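Local coordinates for protein cellulose hydrolase (PDB 4YZT) that cleaves internal beta-1,4 linkages of cellulose as a family 5 endoglucanase whose catalytic barrel is joined to further beta-rich modules, at residues D514-F519 with E527-V532; Q191-V196 with D215-L220. All coordinates share one frame; numbering follows the deposited sequence.

Contact 1 (D514-F519 with E527-V532); sequences DSTFTF and EAVVKV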
loop_
_atom_site.group_PDB
_atom_site.type_symbol
_atom_site.label_atom_id
_atom_site.label_comp_id
_atom_site.label_asym_id
_atom_site.label_seq_id
_atom_site.Cartn_x
_atom_site.Cartn_y
_atom_site.Cartn_z
ATOM N N ASP A 514 27.941 -21.986 8.795
ATOM C CA ASP A 514 27.965 -21.674 7.369
ATOM C C ASP A 514 26.590 -21.869 6.691
ATOM O O ASP A 514 25.926 -22.893 6.863
ATOM C CB ASP A 514 29.034 -22.517 6.676
ATOM C CG ASP A 514 30.427 -22.229 7.204
ATOM O OD1 ASP A 514 30.589 -21.301 8.035
ATOM O OD2 ASP A 514 31.367 -22.929 6.780
ATOM N N SER A 515 26.165 -20.860 5.941
ATOM C CA SER A 515 24.820 -20.837 5.354
ATOM C C SER A 515 24.863 -20.406 3.897
ATOM O O SER A 515 25.831 -19.781 3.444
ATOM C CB SER A 515 23.891 -19.895 6.138
ATOM O OG SER A 515 23.813 -20.290 7.502
ATOM N N THR A 516 23.808 -20.755 3.168
ATOM C CA THR A 516 23.705 -20.446 1.754
ATOM C C THR A 516 22.437 -19.636 1.514
ATOM O O THR A 516 21.349 -20.051 1.920
ATOM C CB THR A 516 23.682 -21.734 0.893
ATOM O OG1 THR A 516 24.911 -22.452 1.071
ATOM C CG2 THR A 516 23.501 -21.398 -0.584
ATOM N N PHE A 517 22.588 -18.476 0.879
ATOM C CA PHE A 517 21.455 -17.631 0.522
ATOM C C PHE A 517 21.222 -17.656 -0.974
ATOM O O PHE A 517 22.165 -17.553 -1.758
ATOM C CB PHE A 517 21.676 -16.195 0.993
ATOM C CG PHE A 517 21.698 -16.059 2.481
ATOM C CD1 PHE A 517 20.543 -15.744 3.170
ATOM C CD2 PHE A 517 22.873 -16.273 3.191
ATOM C CE1 PHE A 517 20.561 -15.649 4.565
ATOM C CE2 PHE A 517 22.904 -16.166 4.566
ATOM C CZ PHE A 517 21.743 -15.859 5.255
ATOM N N THR A 518 19.965 -17.823 -1.363
ATOM C CA THR A 518 19.606 -17.823 -2.772
ATOM C C THR A 518 18.785 -16.582 -3.089
ATOM O O THR A 518 17.643 -16.443 -2.626
ATOM C CB THR A 518 18.816 -19.089 -3.164
ATOM O OG1 THR A 518 19.583 -20.268 -2.860
ATOM C CG2 THR A 518 18.485 -19.073 -4.655
ATOM N N PHE A 519 19.380 -15.679 -3.865
ATOM C CA PHE A 519 18.696 -14.470 -4.303
ATOM C C PHE A 519 17.942 -14.776 -5.591
ATOM O O PHE A 519 18.543 -14.836 -6.660
ATOM C CB PHE A 519 19.690 -13.315 -4.500
ATOM C CG PHE A 519 20.275 -12.803 -3.215
ATOM C CD1 PHE A 519 21.338 -13.458 -2.618
ATOM C CD2 PHE A 519 19.744 -11.682 -2.594
ATOM C CE1 PHE A 519 21.871 -13.006 -1.417
ATOM C CE2 PHE A 519 20.267 -11.218 -1.404
ATOM C CZ PHE A 519 21.341 -11.887 -0.810
ATOM N N GLU A 527 18.697 -16.812 -10.723
ATOM C CA GLU A 527 19.014 -16.566 -9.323
ATOM C C GLU A 527 20.507 -16.383 -9.130
ATOM O O GLU A 527 21.304 -16.683 -10.031
ATOM C CB GLU A 527 18.498 -17.709 -8.442
ATOM C CG GLU A 527 19.001 -19.083 -8.835
ATOM C CD GLU A 527 18.343 -20.216 -8.037
ATOM O OE1 GLU A 527 19.069 -21.157 -7.655
ATOM O OE2 GLU A 527 17.111 -20.168 -7.793
ATOM N N ALA A 528 20.870 -15.887 -7.953
ATOM C CA ALA A 528 22.262 -15.692 -7.570
ATOM C C ALA A 528 22.488 -16.294 -6.186
ATOM O O ALA A 528 21.844 -15.885 -5.216
ATOM C CB ALA A 528 22.624 -14.212 -7.581
ATOM N N VAL A 529 23.399 -17.262 -6.112
ATOM C CA VAL A 529 23.653 -18.008 -4.883
ATOM C C VAL A 529 24.866 -17.456 -4.138
ATOM O O VAL A 529 25.965 -17.350 -4.694
ATOM C CB VAL A 529 23.881 -19.509 -5.178
ATOM C CG1 VAL A 529 24.224 -20.263 -3.913
ATOM C CG2 VAL A 529 22.661 -20.124 -5.854
ATOM N N VAL A 530 24.665 -17.107 -2.875
ATOM C CA VAL A 530 25.723 -16.513 -2.065
ATOM C C VAL A 530 25.929 -17.339 -0.809
ATOM O O VAL A 530 24.972 -17.604 -0.070
ATOM C CB VAL A 530 25.398 -15.054 -1.650
ATOM C CG1 VAL A 530 26.526 -14.482 -0.789
ATOM C CG2 VAL A 530 25.149 -14.184 -2.883
ATOM N N LYS A 531 27.173 -17.736 -0.564
ATOM C CA LYS A 531 27.506 -18.500 0.633
ATOM C C LYS A 531 28.056 -17.575 1.701
ATOM O O LYS A 531 28.850 -16.689 1.409
ATOM C CB LYS A 531 28.506 -19.614 0.300
ATOM C CG LYS A 531 27.898 -20.678 -0.605
ATOM C CD LYS A 531 28.751 -21.919 -0.709
ATOM C CE LYS A 531 28.006 -23.004 -1.479
ATOM N NZ LYS A 531 26.740 -23.418 -0.794
ATOM N N VAL A 532 27.616 -17.762 2.938
ATOM C CA VAL A 532 28.122 -16.940 4.027
ATOM C C VAL A 532 28.741 -17.836 5.098
ATOM O O VAL A 532 28.059 -18.682 5.684
ATOM C CB VAL A 532 27.008 -16.049 4.628
ATOM C CG1 VAL A 532 27.516 -15.283 5.833
ATOM C CG2 VAL A 532 26.469 -15.081 3.563
#

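Contact 2 (Q191-V196 with D215-L220); sequences QRLVIV and DDRIVL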
loop_
_atom_site.group_PDB
_atom_site.type_symbol
_atom_site.label_atom_id
_atom_site.label_comp_id
_atom_site.label_asym_id
_atom_site.label_seq_id
_atom_site.Cartn_x
_atom_site.Cartn_y
_atom_site.Cartn_z
ATOM N N GLN A 191 -23.645 17.528 13.098
ATOM C CA GLN A 191 -23.961 16.686 11.952
ATOM C C GLN A 191 -22.737 16.156 11.217
ATOM O O GLN A 191 -22.872 15.427 10.226
ATOM C CB GLN A 191 -24.844 17.460 10.966
ATOM C CG GLN A 191 -26.184 17.888 11.551
ATOM C CD GLN A 191 -27.055 16.699 11.909
ATOM O OE1 GLN A 191 -27.141 15.723 11.154
ATOM N NE2 GLN A 191 -27.704 16.767 13.065
ATOM N N ARG A 192 -21.543 16.500 11.689
ATOM C CA ARG A 192 -20.331 16.078 10.993
ATOM C C ARG A 192 -20.234 14.553 10.942
ATOM O O ARG A 192 -20.607 13.868 11.898
ATOM C CB ARG A 192 -19.087 16.669 11.659
ATOM C CG ARG A 192 -17.808 16.433 10.861
ATOM C CD ARG A 192 -16.616 17.168 11.455
ATOM N NE ARG A 192 -16.920 18.568 11.673
ATOM C CZ ARG A 192 -16.947 19.494 10.716
ATOM N NH1 ARG A 192 -16.696 19.168 9.457
ATOM N NH2 ARG A 192 -17.242 20.745 11.023
ATOM N N LEU A 193 -19.792 14.022 9.809
ATOM C CA LEU A 193 -19.574 12.580 9.707
ATOM C C LEU A 193 -18.423 12.161 10.626
ATOM O O LEU A 193 -17.353 12.757 10.605
ATOM C CB LEU A 193 -19.299 12.169 8.258
ATOM C CG LEU A 193 -20.503 12.339 7.320
ATOM C CD1 LEU A 193 -20.114 12.004 5.893
ATOM C CD2 LEU A 193 -21.680 11.470 7.784
ATOM N N VAL A 194 -18.669 11.150 11.457
ATOM C CA VAL A 194 -17.670 10.648 12.383
ATOM C C VAL A 194 -17.410 9.172 12.087
ATOM O O VAL A 194 -18.350 8.371 11.990
ATOM C CB VAL A 194 -18.121 10.834 13.861
ATOM C CG1 VAL A 194 -17.109 10.212 14.817
ATOM C CG2 VAL A 194 -18.310 12.314 14.164
ATOM N N ILE A 195 -16.136 8.817 11.938
ATOM C CA ILE A 195 -15.755 7.479 11.497
ATOM C C ILE A 195 -15.327 6.598 12.665
ATOM O O ILE A 195 -14.394 6.938 13.387
ATOM C CB ILE A 195 -14.601 7.552 10.475
ATOM C CG1 ILE A 195 -14.984 8.470 9.299
ATOM C CG2 ILE A 195 -14.245 6.153 9.956
ATOM C CD1 ILE A 195 -13.764 9.013 8.537
ATOM N N VAL A 196 -15.994 5.456 12.817
ATOM C CA VAL A 196 -15.721 4.523 13.908
ATOM C C VAL A 196 -15.502 3.111 13.385
ATOM O O VAL A 196 -15.985 2.748 12.306
ATOM C CB VAL A 196 -16.881 4.493 14.947
ATOM C CG1 VAL A 196 -16.894 5.768 15.770
ATOM C CG2 VAL A 196 -18.234 4.283 14.249
ATOM N N ASP A 215 -26.400 6.862 16.443
ATOM C CA ASP A 215 -26.111 8.145 15.822
ATOM C C ASP A 215 -26.318 7.955 14.331
ATOM O O ASP A 215 -25.839 6.972 13.770
ATOM C CB ASP A 215 -24.680 8.577 16.142
ATOM C CG ASP A 215 -24.337 9.970 15.630
ATOM O OD1 ASP A 215 -24.272 10.163 14.394
ATOM O OD2 ASP A 215 -24.090 10.863 16.476
ATOM N N ASP A 216 -27.035 8.865 13.680
ATOM C CA ASP A 216 -27.332 8.649 12.269
ATOM C C ASP A 216 -26.403 9.422 11.330
ATOM O O ASP A 216 -26.695 9.545 10.144
ATOM C CB ASP A 216 -28.801 8.987 11.970
ATOM C CG ASP A 216 -29.176 10.374 12.394
ATOM O OD1 ASP A 216 -30.389 10.653 12.495
ATOM O OD2 ASP A 216 -28.263 11.190 12.634
ATOM N N ARG A 217 -25.285 9.924 11.855
ATOM C CA ARG A 217 -24.240 10.511 11.012
ATOM C C ARG A 217 -22.870 9.876 11.303
ATOM O O ARG A 217 -21.881 10.570 11.585
ATOM C CB ARG A 217 -24.180 12.036 11.196
ATOM C CG ARG A 217 -25.502 12.761 10.880
ATOM C CD ARG A 217 -25.673 13.002 9.386
ATOM N NE ARG A 217 -24.696 13.952 8.863
ATOM C CZ ARG A 217 -24.466 14.157 7.568
ATOM N NH1 ARG A 217 -23.559 15.044 7.186
ATOM N NH2 ARG A 217 -25.139 13.474 6.651
ATOM N N ILE A 218 -22.811 8.549 11.240
ATOM C CA ILE A 218 -21.531 7.860 11.411
ATOM C C ILE A 218 -21.169 7.102 10.152
ATOM O O ILE A 218 -22.027 6.788 9.340
ATOM C CB ILE A 218 -21.529 6.867 12.600
ATOM C CG1 ILE A 218 -22.672 5.857 12.486
ATOM C CG2 ILE A 218 -21.596 7.605 13.938
ATOM C CD1 ILE A 218 -22.591 4.747 13.538
ATOM N N VAL A 219 -19.875 6.836 10.008
ATOM C CA VAL A 219 -19.316 6.043 8.912
ATOM C C VAL A 219 -18.506 4.914 9.554
ATOM O O VAL A 219 -17.820 5.133 10.571
ATOM C CB VAL A 219 -18.438 6.902 7.983
ATOM C CG1 VAL A 219 -17.759 6.046 6.894
ATOM C CG2 VAL A 219 -19.277 7.997 7.344
ATOM N N LEU A 220 -18.600 3.706 9.004
ATOM C CA LEU A 220 -17.847 2.582 9.563
ATOM C C LEU A 220 -16.543 2.414 8.795
ATOM O O LEU A 220 -16.463 2.777 7.622
ATOM C CB LEU A 220 -18.668 1.291 9.515
ATOM C CG LEU A 220 -20.085 1.390 10.096
ATOM C CD1 LEU A 220 -20.764 0.025 10.111
ATOM C CD2 LEU A 220 -20.083 2.036 11.483
HETATM O O HOH W 1 -22.056 16.799 7.878
#

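Contact 1 (D514-F519 with E527-V532)
Thr516 and Lys531 lie side by side and point the same way from a non-hydrogen-bonded antiparallel pair. The lysine chain runs extended to CE and then bends (chi4 -62°), which brings NZ to 2.8 Å from Thr516 OG1 as a hydrogen-bond donor. That hydroxyl is gripped a second time by Asp471 OD1, which links ammonium, hydroxyl and carboxylate in a short polar chain. Thr516 CG2, anti to its backbone N, instead packs 3.6 Å from Val529 CG1. A valine at Thr516 would probably leave the ammonium of Lys531 without its hydroxyl mate and Asp471 OD1 without this bond. Further along this face of the sheet, Thr518 CG2 rests 3.6 Å from CD of Glu527, against the flat carboxylate group.

The other face is mostly apolar, Ser515 excepted. CD2 of the Phe517 ring meets Val532 CG2 at 3.8 Å, and the Phe519 ring repeats the pattern two residues on, with CE1 3.8 Å from Val530 CG2. Ala528 O lies in the plane of the Phe519 ring, at its edge, 3.6 Å from CD1, and the same oxygen accepts from Phe519 N.

Paired backbone bonds at Ser515-Val532, Phe517-Val530 and Phe519-Ala528 fix this register; Val530 N to Phe517 O, at 2.8 Å, is almost perfectly straight (179°). The two strands form a beta hairpin at the C-terminal end of the chain. They are the inner pair of a four-stranded mixed sheet, in which strand 462-470 flanks the first, antiparallel, and strand 440-444 flanks the second, parallel. Leu501 and Leu503 of strand 500-503 and Leu436 of strand 435-436 pack on the aromatic face, so the hairpin contributes one layer of the hydrophobic core between two sheets.

Contact 2 (Q191-V196 with D215-L220)
Arg217 folds back toward Gln191, bent at chi2 and chi3 (-82° and -67°), and its guanidinium clasps the backbone of that residue. NE donates to Gln191 O at 2.7 Å in the carbonyl plane, on a lone pair; NH1 adds a weak bond, and a water also donates to this oxygen. Leu193 CD2 is the bump that meets one face of the guanidinium, 3.9 Å from its plane and over its centre. Gln191 crosses the arginine at about a right angle, its OE1 3.4 Å from Arg217 CG.

Ile195 and Val219 stand side by side, with Ile195 CG1 4.0 Å from Val219 CB; Leu193 CD2 reaches back to Val219 CG2 at 4.2 Å. On the other face, Val196 CG2 touches two neighbouring methyls on one side, Leu220 CD2 at 4.0 Å and, more loosely, Ile218 CD1 at 4.4 Å. An Asx turn, Asp215 OD1 to Arg217 N, shapes the approach to the second strand.

These parallel neighbours are the fifth and sixth strands of the TIM barrel, linked through helix 203-208 in a beta-alpha-beta unit. Leu156 and Ile268, from the adjoining strands 155-158 and 267-272, touch Ile195, while helix 168-184 covers Val194 and Val196.

How the contacts relate
The two contacts lie on opposite sides of the chain's centre, with their own centres 54 Å apart and nearest atoms about 40 Å apart, and share no sheet. Contact 2 comes first and closes well before contact 1 opens. It joins consecutive parallel strands of the closed eight-stranded barrel, the module that carries the cellotetraose site. Contact 1 joins antiparallel strands in a small four-stranded sheet near the C-terminus. The pair thus samples two of the enzyme's three modules: contact 2 joins strands linked through a helix, contact 1 the two strands of a hairpin.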